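Sweet protein mabinlin-2 chain B (Capparis masaikai, PDB 2DS2) is one of the chains of a heat-stable 2S seed storage albumin that serves as a nutrient reservoir and induces a sweet taste. Local coordinates at residues R19-R27 and I61-R70; L26-L34 and L48-P56. All coordinates share one frame; numbering follows the deposited sequence.

Contact 1: R19-R27 and I61-R70; sequences RPCVCPVLR and IPNIGACPFR
The disulfide Cys23-Cys67 belongs to the cystine-stapled helical fold of the 2S albumins, in the prolamin group. It ties the N-terminal part of helix 22-36 to the extended C-terminal tail 61-70. The two SG atoms lie 2.0 Å apart and chi3 is -88°, close to the relaxed value for a disulfide. Leu26 CD1 lies near the Cys67 sulfur. Leu26 also packs on Leu14 of helix 6-14, so the bridge borders the core.

Packing contacts flank the bridge on both sides. On the side of Arg19, Val22 CG2 meets Ile64 CD1 tip to tip at 3.7 Å. The end of Arg19 reaches the same isoleucine, NH1 being 3.2 Å from Ile64 CG1. Its guanidinium has Pro62 CB at its edge and Ile61 CG2 over one face.

On the other side the Phe69 ring lies against the helix. Its CE2 edge takes Leu26 CB at 4.0 Å. Phe69 CG sits between the backbone N and the carbonyl carbon (chi1 54°), which turns the ring in toward the helix. The Arg27 chain, bent at its second torsion, then crosses the ring. The contact is a CH-pi interaction: Arg27 CD stands 3.7 Å from the Phe69 ring centroid, 27° off the normal, and comes to 3.3 Å from Phe69 CG.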
ATOM      1  N   ARG B  19      14.405  -0.192   1.640  1.00 42.81           N
ATOM      2  CA  ARG B  19      13.925   1.108   1.185  1.00 45.80           C
ATOM      3  C   ARG B  19      13.647   1.156  -0.316  1.00 42.96           C
ATOM      4  O   ARG B  19      12.659   1.748  -0.746  1.00 43.75           O
ATOM      5  CB  ARG B  19      14.915   2.209   1.590  1.00 45.38           C
ATOM      6  CG  ARG B  19      15.151   2.259   3.097  1.00 54.32           C
ATOM      7  CD  ARG B  19      16.038   3.419   3.535  1.00 60.02           C
ATOM      8  NE  ARG B  19      15.262   4.558   4.025  1.00 64.21           N
ATOM      9  CZ  ARG B  19      14.601   5.411   3.249  1.00 63.34           C
ATOM     10  NH1 ARG B  19      14.616   5.267   1.930  1.00 64.52           N
ATOM     11  NH2 ARG B  19      13.916   6.409   3.794  1.00 64.13           N
ATOM     12  N   PRO B  20      14.516   0.540  -1.139  1.00 43.17           N
ATOM     13  CA  PRO B  20      14.259   0.572  -2.585  1.00 41.25           C
ATOM     14  C   PRO B  20      13.065  -0.293  -2.988  1.00 37.65           C
ATOM     15  O   PRO B  20      12.594  -0.223  -4.120  1.00 38.88           O
ATOM     16  CB  PRO B  20      15.577   0.077  -3.184  1.00 42.95           C
ATOM     17  CG  PRO B  20      16.132  -0.810  -2.113  1.00 41.97           C
ATOM     18  CD  PRO B  20      15.845  -0.028  -0.854  1.00 44.05           C
ATOM     19  N   CYS B  21      12.581  -1.110  -2.058  1.00 35.89           N
ATOM     20  CA  CYS B  21      11.434  -1.971  -2.328  1.00 29.51           C
ATOM     21  C   CYS B  21      10.136  -1.394  -1.780  1.00 28.94           C
ATOM     22  O   CYS B  21       9.065  -1.956  -2.004  1.00 27.79           O
ATOM     23  CB  CYS B  21      11.630  -3.354  -1.712  1.00 37.57           C
ATOM     24  SG  CYS B  21      12.709  -4.471  -2.655  1.00 39.88           S
ATOM     25  N   VAL B  22      10.226  -0.280  -1.065  1.00 29.20           N
ATOM     26  CA  VAL B  22       9.034   0.322  -0.491  1.00 25.43           C
ATOM     27  C   VAL B  22       7.935   0.586  -1.515  1.00 33.02           C
ATOM     28  O   VAL B  22       6.811   0.116  -1.352  1.00 28.44           O
ATOM     29  CB  VAL B  22       9.374   1.633   0.261  1.00 28.94           C
ATOM     30  CG1 VAL B  22       8.104   2.378   0.613  1.00 28.94           C
ATOM     31  CG2 VAL B  22      10.148   1.313   1.531  1.00 30.61           C
ATOM     32  N   CYS B  23       8.235   1.327  -2.575  1.00 31.85           N
ATOM     33  CA  CYS B  23       7.190   1.594  -3.552  1.00 29.92           C
ATOM     34  C   CYS B  23       6.758   0.335  -4.291  1.00 28.23           C
ATOM     35  O   CYS B  23       5.566   0.110  -4.484  1.00 26.67           O
ATOM     36  CB  CYS B  23       7.620   2.693  -4.522  1.00 37.25           C
ATOM     37  SG  CYS B  23       7.622   4.339  -3.735  1.00 37.53           S
ATOM     38  N   PRO B  24       7.715  -0.509  -4.712  1.00 31.93           N
ATOM     39  CA  PRO B  24       7.276  -1.718  -5.409  1.00 31.74           C
ATOM     40  C   PRO B  24       6.346  -2.622  -4.581  1.00 28.49           C
ATOM     41  O   PRO B  24       5.415  -3.209  -5.133  1.00 28.33           O
ATOM     42  CB  PRO B  24       8.588  -2.402  -5.812  1.00 42.67           C
ATOM     43  CG  PRO B  24       9.659  -1.699  -5.023  1.00 50.08           C
ATOM     44  CD  PRO B  24       9.161  -0.297  -4.883  1.00 36.67           C
ATOM     45  N   VAL B  25       6.570  -2.733  -3.273  1.00 23.39           N
ATOM     46  CA  VAL B  25       5.672  -3.574  -2.477  1.00 27.37           C
ATOM     47  C   VAL B  25       4.326  -2.887  -2.275  1.00 28.03           C
ATOM     48  O   VAL B  25       3.299  -3.558  -2.170  1.00 23.71           O
ATOM     49  CB  VAL B  25       6.256  -3.970  -1.092  1.00 27.92           C
ATOM     50  CG1 VAL B  25       7.591  -4.680  -1.277  1.00 28.10           C
ATOM     51  CG2 VAL B  25       6.380  -2.749  -0.190  1.00 26.55           C
ATOM     52  N   LEU B  26       4.321  -1.557  -2.222  1.00 23.04           N
ATOM     53  CA  LEU B  26       3.065  -0.830  -2.062  1.00 22.50           C
ATOM     54  C   LEU B  26       2.251  -0.932  -3.346  1.00 22.89           C
ATOM     55  O   LEU B  26       1.018  -0.973  -3.313  1.00 22.45           O
ATOM     56  CB  LEU B  26       3.328   0.642  -1.704  1.00 23.12           C
ATOM     57  CG  LEU B  26       3.675   0.863  -0.225  1.00 22.29           C
ATOM     58  CD1 LEU B  26       4.090   2.319   0.028  1.00 23.22           C
ATOM     59  CD2 LEU B  26       2.457   0.518   0.614  1.00 23.47           C
ATOM     60  N   ARG B  27       2.935  -0.963  -4.484  1.00 20.04           N
ATOM     61  CA  ARG B  27       2.234  -1.103  -5.753  1.00 25.25           C
ATOM     62  C   ARG B  27       1.533  -2.468  -5.735  1.00 21.74           C
ATOM     63  O   ARG B  27       0.381  -2.593  -6.151  1.00 23.28           O
ATOM     64  CB  ARG B  27       3.227  -1.054  -6.912  1.00 33.36           C
ATOM     65  CG  ARG B  27       2.589  -1.102  -8.292  1.00 38.53           C
ATOM     66  CD  ARG B  27       1.791   0.160  -8.567  1.00 52.78           C
ATOM     67  NE  ARG B  27       1.451   0.295  -9.979  1.00 58.27           N
ATOM     68  CZ  ARG B  27       0.726  -0.585 -10.662  1.00 57.12           C
ATOM     69  NH1 ARG B  27       0.261  -1.671 -10.062  1.00 65.50           N
ATOM     70  NH2 ARG B  27       0.466  -0.377 -11.946  1.00 65.73           N
ATOM     71  N   ILE B  61       8.430   7.235   6.715  1.00 35.00           N
ATOM     72  CA  ILE B  61       9.624   6.533   6.271  1.00 35.89           C
ATOM     73  C   ILE B  61      10.566   7.652   5.822  1.00 38.84           C
ATOM     74  O   ILE B  61      10.242   8.410   4.908  1.00 38.31           O
ATOM     75  CB  ILE B  61       9.326   5.614   5.066  1.00 38.54           C
ATOM     76  CG1 ILE B  61       8.207   4.628   5.417  1.00 45.02           C
ATOM     77  CG2 ILE B  61      10.586   4.874   4.654  1.00 40.80           C
ATOM     78  CD1 ILE B  61       8.512   3.744   6.603  1.00 39.49           C
ATOM     79  N   PRO B  62      11.740   7.767   6.460  1.00 40.70           N
ATOM     80  CA  PRO B  62      12.761   8.778   6.176  1.00 48.63           C
ATOM     81  C   PRO B  62      12.748   9.499   4.827  1.00 51.13           C
ATOM     82  O   PRO B  62      11.951  10.413   4.614  1.00 60.38           O
ATOM     83  CB  PRO B  62      14.052   8.018   6.430  1.00 49.05           C
ATOM     84  CG  PRO B  62      13.700   7.255   7.656  1.00 45.29           C
ATOM     85  CD  PRO B  62      12.284   6.740   7.368  1.00 43.78           C
ATOM     86  N   ASN B  63      13.636   9.101   3.923  1.00 50.87           N
ATOM     87  CA  ASN B  63      13.734   9.759   2.622  1.00 48.61           C
ATOM     88  C   ASN B  63      12.935   9.126   1.496  1.00 39.75           C
ATOM     89  O   ASN B  63      13.497   8.710   0.491  1.00 45.41           O
ATOM     90  CB  ASN B  63      15.202   9.859   2.206  1.00 55.59           C
ATOM     91  CG  ASN B  63      15.979  10.836   3.059  1.00 59.59           C
ATOM     92  OD1 ASN B  63      15.756  12.044   2.996  1.00 65.15           O
ATOM     93  ND2 ASN B  63      16.892  10.316   3.871  1.00 64.35           N
ATOM     94  N   ILE B  64      11.620   9.061   1.666  1.00 39.60           N
ATOM     95  CA  ILE B  64      10.746   8.497   0.650  1.00 39.02           C
ATOM     96  C   ILE B  64       9.437   9.265   0.664  1.00 39.47           C
ATOM     97  O   ILE B  64       8.760   9.335   1.688  1.00 45.55           O
ATOM     98  CB  ILE B  64      10.435   7.004   0.913  1.00 44.67           C
ATOM     99  CG1 ILE B  64      11.734   6.206   0.997  1.00 47.27           C
ATOM    100  CG2 ILE B  64       9.563   6.446  -0.211  1.00 34.30           C
ATOM    101  CD1 ILE B  64      11.531   4.742   1.318  1.00 52.70           C
ATOM    102  N   GLY B  65       9.088   9.847  -0.474  1.00 32.86           N
ATOM    103  CA  GLY B  65       7.847  10.587  -0.554  1.00 31.20           C
ATOM    104  C   GLY B  65       6.778   9.718  -1.180  1.00 38.50           C
ATOM    105  O   GLY B  65       6.930   8.497  -1.267  1.00 35.51           O
ATOM    106  N   ALA B  66       5.692  10.343  -1.616  1.00 38.47           N
ATOM    107  CA  ALA B  66       4.601   9.612  -2.244  1.00 35.41           C
ATOM    108  C   ALA B  66       5.110   8.875  -3.481  1.00 41.08           C
ATOM    109  O   ALA B  66       5.835   9.447  -4.301  1.00 37.15           O
ATOM    110  CB  ALA B  66       3.486  10.576  -2.624  1.00 43.18           C
ATOM    111  N   CYS B  67       4.742   7.602  -3.607  1.00 34.00           N
ATOM    112  CA  CYS B  67       5.154   6.793  -4.746  1.00 31.54           C
ATOM    113  C   CYS B  67       4.386   7.261  -5.972  1.00 38.30           C
ATOM    114  O   CYS B  67       3.161   7.336  -5.957  1.00 44.85           O
ATOM    115  CB  CYS B  67       4.855   5.312  -4.500  1.00 33.69           C
ATOM    116  SG  CYS B  67       5.716   4.575  -3.078  1.00 36.84           S
ATOM    117  N   PRO B  68       5.100   7.595  -7.050  1.00 38.23           N
ATOM    118  CA  PRO B  68       4.405   8.053  -8.252  1.00 42.78           C
ATOM    119  C   PRO B  68       3.948   6.932  -9.177  1.00 47.16           C
ATOM    120  O   PRO B  68       3.727   7.171 -10.364  1.00 50.77           O
ATOM    121  CB  PRO B  68       5.441   8.953  -8.910  1.00 38.11           C
ATOM    122  CG  PRO B  68       6.713   8.221  -8.619  1.00 39.66           C
ATOM    123  CD  PRO B  68       6.549   7.840  -7.154  1.00 38.62           C
ATOM    124  N   PHE B  69       3.793   5.716  -8.655  1.00 52.57           N
ATOM    125  CA  PHE B  69       3.375   4.617  -9.516  1.00 50.91           C
ATOM    126  C   PHE B  69       1.972   4.794 -10.076  1.00 58.92           C
ATOM    127  O   PHE B  69       1.069   5.287  -9.399  1.00 51.32           O
ATOM    128  CB  PHE B  69       3.519   3.249  -8.813  1.00 53.72           C
ATOM    129  CG  PHE B  69       2.834   3.144  -7.473  1.00 36.72           C
ATOM    130  CD1 PHE B  69       1.464   3.330  -7.345  1.00 44.31           C
ATOM    131  CD2 PHE B  69       3.566   2.788  -6.343  1.00 39.06           C
ATOM    132  CE1 PHE B  69       0.830   3.161  -6.110  1.00 46.62           C
ATOM    133  CE2 PHE B  69       2.944   2.618  -5.108  1.00 31.07           C
ATOM    134  CZ  PHE B  69       1.576   2.805  -4.991  1.00 40.36           C
ATOM    135  N   ARG B  70       1.818   4.398 -11.336  1.00 62.68           N
ATOM    136  CA  ARG B  70       0.560   4.499 -12.066  1.00 68.01           C
ATOM    137  C   ARG B  70      -0.519   3.534 -11.579  1.00 70.53           C
ATOM    138  O   ARG B  70      -0.228   2.529 -10.933  1.00 71.30           O
ATOM    139  CB  ARG B  70       0.816   4.278 -13.562  1.00 67.50           C
ATOM    140  CG  ARG B  70       1.930   3.274 -13.863  1.00 72.47           C
ATOM    141  CD  ARG B  70       3.309   3.908 -13.688  1.00 74.05           C
ATOM    142  NE  ARG B  70       4.390   2.924 -13.684  1.00 73.49           N
ATOM    143  CZ  ARG B  70       4.585   2.033 -12.718  1.00 72.88           C
ATOM    144  NH1 ARG B  70       3.771   1.996 -11.672  1.00 76.65           N
ATOM    145  NH2 ARG B  70       5.598   1.179 -12.794  1.00 73.56           N
TER

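Contact 2: L26-L34 and L48-P56; sequences LRQAAQQVL and LFDAARNLP
Helices 26-34 and 48-56 run nearly antiparallel. Their N-to-C directions differ by 156° and the axes of these segments approach to 9.1 Å. The backbones come nearest at Leu26 and Ala52, with CA atoms 5.8 Å apart. Helix 48-56 is kinked at Pro56, whose N makes no bond to the preceding turn. The pair is part of the helical bundle of the 2S albumin fold.

Small side chains face each other in the middle. Ala30 CB meets Ala52 CB at 3.8 Å. Leu48 CD2 reaches the same Ala30 methyl at 3.6 Å. Leu48 has CG anti to its backbone N (chi1 -179°), and its other methyl, CD1, extends to Val33 CG1 at 3.9 Å. Val33 and Leu48 pass alongside one another, pointing opposite ways.

At the other end Leu26 divides its two methyls. CD1 meets Pro56 CD tip to tip at 3.6 Å, and CD2 lies against Leu55 CD1 at the same distance. Leu55 also touches Leu7, Cys10 and Leu14 of helix 6-14, so a third helix joins the packing here.

Phe49 lies along one flank. Its CE1 touches Ala30 CB, and Leu48 CD2 stands over one face of its ring. The end of the Gln31 amide comes to the ring edge. Which of its atoms is N and which O is doubtful, since modelled NE2 lies only 2.6 Å from Arg27 NH1. The ring edge in turn sits over one face of the Arg27 guanidinium.

No hydrogen bond joins the two segments. Their association therefore rests on the fit and burial of apolar side chains, with the polar groups of Arg27 and Gln31 kept to the Phe49 flank.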
ATOM      1  N   LEU B  26       4.321  -1.557  -2.222  1.00 23.04           N
ATOM      2  CA  LEU B  26       3.065  -0.830  -2.062  1.00 22.50           C
ATOM      3  C   LEU B  26       2.251  -0.932  -3.346  1.00 22.89           C
ATOM      4  O   LEU B  26       1.018  -0.973  -3.313  1.00 22.45           O
ATOM      5  CB  LEU B  26       3.328   0.642  -1.704  1.00 23.12           C
ATOM      6  CG  LEU B  26       3.675   0.863  -0.225  1.00 22.29           C
ATOM      7  CD1 LEU B  26       4.090   2.319   0.028  1.00 23.22           C
ATOM      8  CD2 LEU B  26       2.457   0.518   0.614  1.00 23.47           C
ATOM      9  N   ARG B  27       2.935  -0.963  -4.484  1.00 20.04           N
ATOM     10  CA  ARG B  27       2.234  -1.103  -5.753  1.00 25.25           C
ATOM     11  C   ARG B  27       1.533  -2.468  -5.735  1.00 21.74           C
ATOM     12  O   ARG B  27       0.381  -2.593  -6.151  1.00 23.28           O
ATOM     13  CB  ARG B  27       3.227  -1.054  -6.912  1.00 33.36           C
ATOM     14  CG  ARG B  27       2.589  -1.102  -8.292  1.00 38.53           C
ATOM     15  CD  ARG B  27       1.791   0.160  -8.567  1.00 52.78           C
ATOM     16  NE  ARG B  27       1.451   0.295  -9.979  1.00 58.27           N
ATOM     17  CZ  ARG B  27       0.726  -0.585 -10.662  1.00 57.12           C
ATOM     18  NH1 ARG B  27       0.261  -1.671 -10.062  1.00 65.50           N
ATOM     19  NH2 ARG B  27       0.466  -0.377 -11.946  1.00 65.73           N
ATOM     20  N   GLN B  28       2.239  -3.480  -5.236  1.00 22.40           N
ATOM     21  CA  GLN B  28       1.687  -4.830  -5.172  1.00 26.73           C
ATOM     22  C   GLN B  28       0.546  -4.924  -4.171  1.00 26.43           C
ATOM     23  O   GLN B  28      -0.411  -5.676  -4.379  1.00 24.22           O
ATOM     24  CB  GLN B  28       2.781  -5.841  -4.817  1.00 28.97           C
ATOM     25  CG  GLN B  28       3.851  -5.966  -5.892  1.00 39.38           C
ATOM     26  CD  GLN B  28       3.297  -6.469  -7.215  1.00 47.76           C
ATOM     27  OE1 GLN B  28       3.849  -6.187  -8.280  1.00 55.91           O
ATOM     28  NE2 GLN B  28       2.207  -7.229  -7.153  1.00 43.41           N
ATOM     29  N   ALA B  29       0.643  -4.170  -3.082  1.00 22.03           N
ATOM     30  CA  ALA B  29      -0.424  -4.183  -2.084  1.00 18.35           C
ATOM     31  C   ALA B  29      -1.658  -3.557  -2.716  1.00 23.49           C
ATOM     32  O   ALA B  29      -2.777  -4.022  -2.532  1.00 20.33           O
ATOM     33  CB  ALA B  29      -0.007  -3.402  -0.844  1.00 19.08           C
ATOM     34  N   ALA B  30      -1.453  -2.490  -3.479  1.00 19.14           N
ATOM     35  CA  ALA B  30      -2.569  -1.830  -4.135  1.00 19.46           C
ATOM     36  C   ALA B  30      -3.222  -2.750  -5.152  1.00 19.87           C
ATOM     37  O   ALA B  30      -4.440  -2.827  -5.234  1.00 21.11           O
ATOM     38  CB  ALA B  30      -2.089  -0.550  -4.816  1.00 23.68           C
ATOM     39  N   GLN B  31      -2.412  -3.447  -5.937  1.00 22.38           N
ATOM     40  CA  GLN B  31      -2.965  -4.347  -6.938  1.00 21.14           C
ATOM     41  C   GLN B  31      -3.753  -5.470  -6.271  1.00 23.61           C
ATOM     42  O   GLN B  31      -4.758  -5.932  -6.813  1.00 22.73           O
ATOM     43  CB  GLN B  31      -1.850  -4.935  -7.798  1.00 24.40           C
ATOM     44  CG  GLN B  31      -1.260  -3.941  -8.780  1.00 32.67           C
ATOM     45  CD  GLN B  31      -2.316  -3.325  -9.688  1.00 40.23           C
ATOM     46  OE1 GLN B  31      -3.162  -4.028 -10.242  1.00 42.01           O
ATOM     47  NE2 GLN B  31      -2.264  -2.005  -9.849  1.00 49.33           N
ATOM     48  N   GLN B  32      -3.296  -5.901  -5.097  1.00 21.26           N
ATOM     49  CA  GLN B  32      -3.981  -6.969  -4.369  1.00 21.78           C
ATOM     50  C   GLN B  32      -5.354  -6.520  -3.913  1.00 27.19           C
ATOM     51  O   GLN B  32      -6.305  -7.300  -3.940  1.00 24.98           O
ATOM     52  CB  GLN B  32      -3.157  -7.433  -3.162  1.00 20.66           C
ATOM     53  CG  GLN B  32      -2.004  -8.344  -3.543  1.00 27.06           C
ATOM     54  CD  GLN B  32      -2.487  -9.627  -4.203  1.00 37.52           C
ATOM     55  OE1 GLN B  32      -3.207 -10.417  -3.593  1.00 35.63           O
ATOM     56  NE2 GLN B  32      -2.100  -9.832  -5.456  1.00 36.94           N
ATOM     57  N   VAL B  33      -5.465  -5.263  -3.496  1.00 22.29           N
ATOM     58  CA  VAL B  33      -6.761  -4.759  -3.058  1.00 22.39           C
ATOM     59  C   VAL B  33      -7.665  -4.618  -4.275  1.00 21.79           C
ATOM     60  O   VAL B  33      -8.841  -4.973  -4.233  1.00 24.27           O
ATOM     61  CB  VAL B  33      -6.641  -3.393  -2.355  1.00 19.33           C
ATOM     62  CG1 VAL B  33      -8.043  -2.883  -1.984  1.00 25.42           C
ATOM     63  CG2 VAL B  33      -5.775  -3.525  -1.115  1.00 18.86           C
ATOM     64  N   LEU B  34      -7.112  -4.113  -5.373  1.00 20.15           N
ATOM     65  CA  LEU B  34      -7.883  -3.945  -6.604  1.00 20.21           C
ATOM     66  C   LEU B  34      -8.429  -5.292  -7.069  1.00 22.81           C
ATOM     67  O   LEU B  34      -9.596  -5.408  -7.442  1.00 23.28           O
ATOM     68  CB  LEU B  34      -6.998  -3.344  -7.715  1.00 22.52           C
ATOM     69  CG  LEU B  34      -7.612  -3.064  -9.097  1.00 30.24           C
ATOM     70  CD1 LEU B  34      -7.840  -4.348  -9.872  1.00 40.49           C
ATOM     71  CD2 LEU B  34      -8.913  -2.296  -8.921  1.00 34.99           C
ATOM     72  N   LEU B  48      -7.883   4.355  -3.864  1.00 27.87           N
ATOM     73  CA  LEU B  48      -7.122   3.159  -3.512  1.00 23.78           C
ATOM     74  C   LEU B  48      -5.637   3.438  -3.747  1.00 19.76           C
ATOM     75  O   LEU B  48      -4.811   3.312  -2.839  1.00 22.87           O
ATOM     76  CB  LEU B  48      -7.583   1.987  -4.384  1.00 26.73           C
ATOM     77  CG  LEU B  48      -6.952   0.601  -4.201  1.00 28.33           C
ATOM     78  CD1 LEU B  48      -7.780  -0.410  -4.974  1.00 30.80           C
ATOM     79  CD2 LEU B  48      -5.521   0.583  -4.713  1.00 28.60           C
ATOM     80  N   PHE B  49      -5.303   3.832  -4.969  1.00 23.88           N
ATOM     81  CA  PHE B  49      -3.912   4.112  -5.307  1.00 26.29           C
ATOM     82  C   PHE B  49      -3.327   5.325  -4.589  1.00 29.14           C
ATOM     83  O   PHE B  49      -2.128   5.351  -4.294  1.00 30.73           O
ATOM     84  CB  PHE B  49      -3.771   4.234  -6.822  1.00 27.38           C
ATOM     85  CG  PHE B  49      -3.782   2.909  -7.522  1.00 32.45           C
ATOM     86  CD1 PHE B  49      -2.618   2.155  -7.618  1.00 30.11           C
ATOM     87  CD2 PHE B  49      -4.969   2.378  -8.021  1.00 39.70           C
ATOM     88  CE1 PHE B  49      -2.631   0.890  -8.199  1.00 32.35           C
ATOM     89  CE2 PHE B  49      -4.993   1.113  -8.603  1.00 40.14           C
ATOM     90  CZ  PHE B  49      -3.821   0.369  -8.692  1.00 33.17           C
ATOM     91  N   ASP B  50      -4.158   6.325  -4.307  1.00 30.22           N
ATOM     92  CA  ASP B  50      -3.675   7.494  -3.574  1.00 31.05           C
ATOM     93  C   ASP B  50      -3.231   7.034  -2.194  1.00 28.20           C
ATOM     94  O   ASP B  50      -2.178   7.439  -1.702  1.00 30.64           O
ATOM     95  CB  ASP B  50      -4.780   8.542  -3.416  1.00 31.11           C
ATOM     96  CG  ASP B  50      -4.875   9.466  -4.604  1.00 36.91           C
ATOM     97  OD1 ASP B  50      -5.812  10.292  -4.639  1.00 39.80           O
ATOM     98  OD2 ASP B  50      -4.008   9.368  -5.498  1.00 37.56           O
ATOM     99  N   ALA B  51      -4.047   6.186  -1.574  1.00 28.81           N
ATOM    100  CA  ALA B  51      -3.749   5.662  -0.247  1.00 30.02           C
ATOM    101  C   ALA B  51      -2.417   4.914  -0.251  1.00 31.21           C
ATOM    102  O   ALA B  51      -1.571   5.133   0.617  1.00 29.24           O
ATOM    103  CB  ALA B  51      -4.879   4.736   0.219  1.00 26.41           C
ATOM    104  N   ALA B  52      -2.236   4.035  -1.232  1.00 24.66           N
ATOM    105  CA  ALA B  52      -1.006   3.256  -1.338  1.00 26.44           C
ATOM    106  C   ALA B  52       0.198   4.159  -1.562  1.00 28.51           C
ATOM    107  O   ALA B  52       1.203   4.047  -0.863  1.00 34.05           O
ATOM    108  CB  ALA B  52      -1.117   2.239  -2.479  1.00 26.68           C
ATOM    109  N   ARG B  53       0.083   5.055  -2.536  1.00 30.85           N
ATOM    110  CA  ARG B  53       1.160   5.981  -2.874  1.00 30.95           C
ATOM    111  C   ARG B  53       1.651   6.840  -1.709  1.00 31.43           C
ATOM    112  O   ARG B  53       2.854   7.095  -1.592  1.00 34.42           O
ATOM    113  CB  ARG B  53       0.723   6.899  -4.025  1.00 31.78           C
ATOM    114  CG  ARG B  53       0.666   6.204  -5.372  1.00 43.81           C
ATOM    115  CD  ARG B  53       0.233   7.127  -6.503  1.00 41.77           C
ATOM    116  NE  ARG B  53      -1.214   7.322  -6.531  1.00 46.05           N
ATOM    117  CZ  ARG B  53      -1.878   7.808  -7.575  1.00 51.79           C
ATOM    118  NH1 ARG B  53      -3.195   7.952  -7.522  1.00 48.04           N
ATOM    119  NH2 ARG B  53      -1.221   8.146  -8.678  1.00 56.05           N
ATOM    120  N   ASN B  54       0.725   7.275  -0.856  1.00 34.12           N
ATOM    121  CA  ASN B  54       1.050   8.130   0.289  1.00 33.71           C
ATOM    122  C   ASN B  54       1.577   7.432   1.530  1.00 31.46           C
ATOM    123  O   ASN B  54       2.074   8.087   2.439  1.00 31.58           O
ATOM    124  CB  ASN B  54      -0.172   8.948   0.721  1.00 33.43           C
ATOM    125  CG  ASN B  54      -0.530  10.039  -0.264  1.00 46.44           C
ATOM    126  OD1 ASN B  54       0.342  10.745  -0.771  1.00 48.01           O
ATOM    127  ND2 ASN B  54      -1.823  10.196  -0.525  1.00 48.59           N
ATOM    128  N   LEU B  55       1.466   6.111   1.590  1.00 29.32           N
ATOM    129  CA  LEU B  55       1.918   5.416   2.781  1.00 26.08           C
ATOM    130  C   LEU B  55       3.350   5.699   3.238  1.00 21.85           C
ATOM    131  O   LEU B  55       3.612   5.739   4.436  1.00 27.53           O
ATOM    132  CB  LEU B  55       1.683   3.911   2.627  1.00 22.00           C
ATOM    133  CG  LEU B  55       0.273   3.526   3.094  1.00 25.15           C
ATOM    134  CD1 LEU B  55      -0.091   2.145   2.599  1.00 27.79           C
ATOM    135  CD2 LEU B  55       0.219   3.594   4.605  1.00 27.61           C
ATOM    136  N   PRO B  56       4.294   5.911   2.302  1.00 25.33           N
ATOM    137  CA  PRO B  56       5.649   6.179   2.795  1.00 29.76           C
ATOM    138  C   PRO B  56       5.683   7.414   3.697  1.00 30.74           C
ATOM    139  O   PRO B  56       6.405   7.446   4.696  1.00 30.94           O
ATOM    140  CB  PRO B  56       6.450   6.367   1.512  1.00 31.72           C
ATOM    141  CG  PRO B  56       5.732   5.468   0.548  1.00 26.73           C
ATOM    142  CD  PRO B  56       4.290   5.800   0.834  1.00 26.64           C
TER

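Contact 2 is core: its centre is about 3 Å from the centre of the chain, and none of its touching residues is exposed. Contact 1 is centred about 8 Å out and is partly exposed. Both use helix 22-36 and share Leu26 and Arg27. Contact 2 holds helix to helix mainly by apolar packing, with no hydrogen bond between the segments. Contact 1 fixes a tail without regular structure by a covalent bridge, an aromatic ring and arginine side chains. The two also touch directly. Cys67 N lies 2.8 Å from Arg53 O, a probable hydrogen bond, and Phe69 packs on Arg53. The tail thus lies against both helices of contact 2.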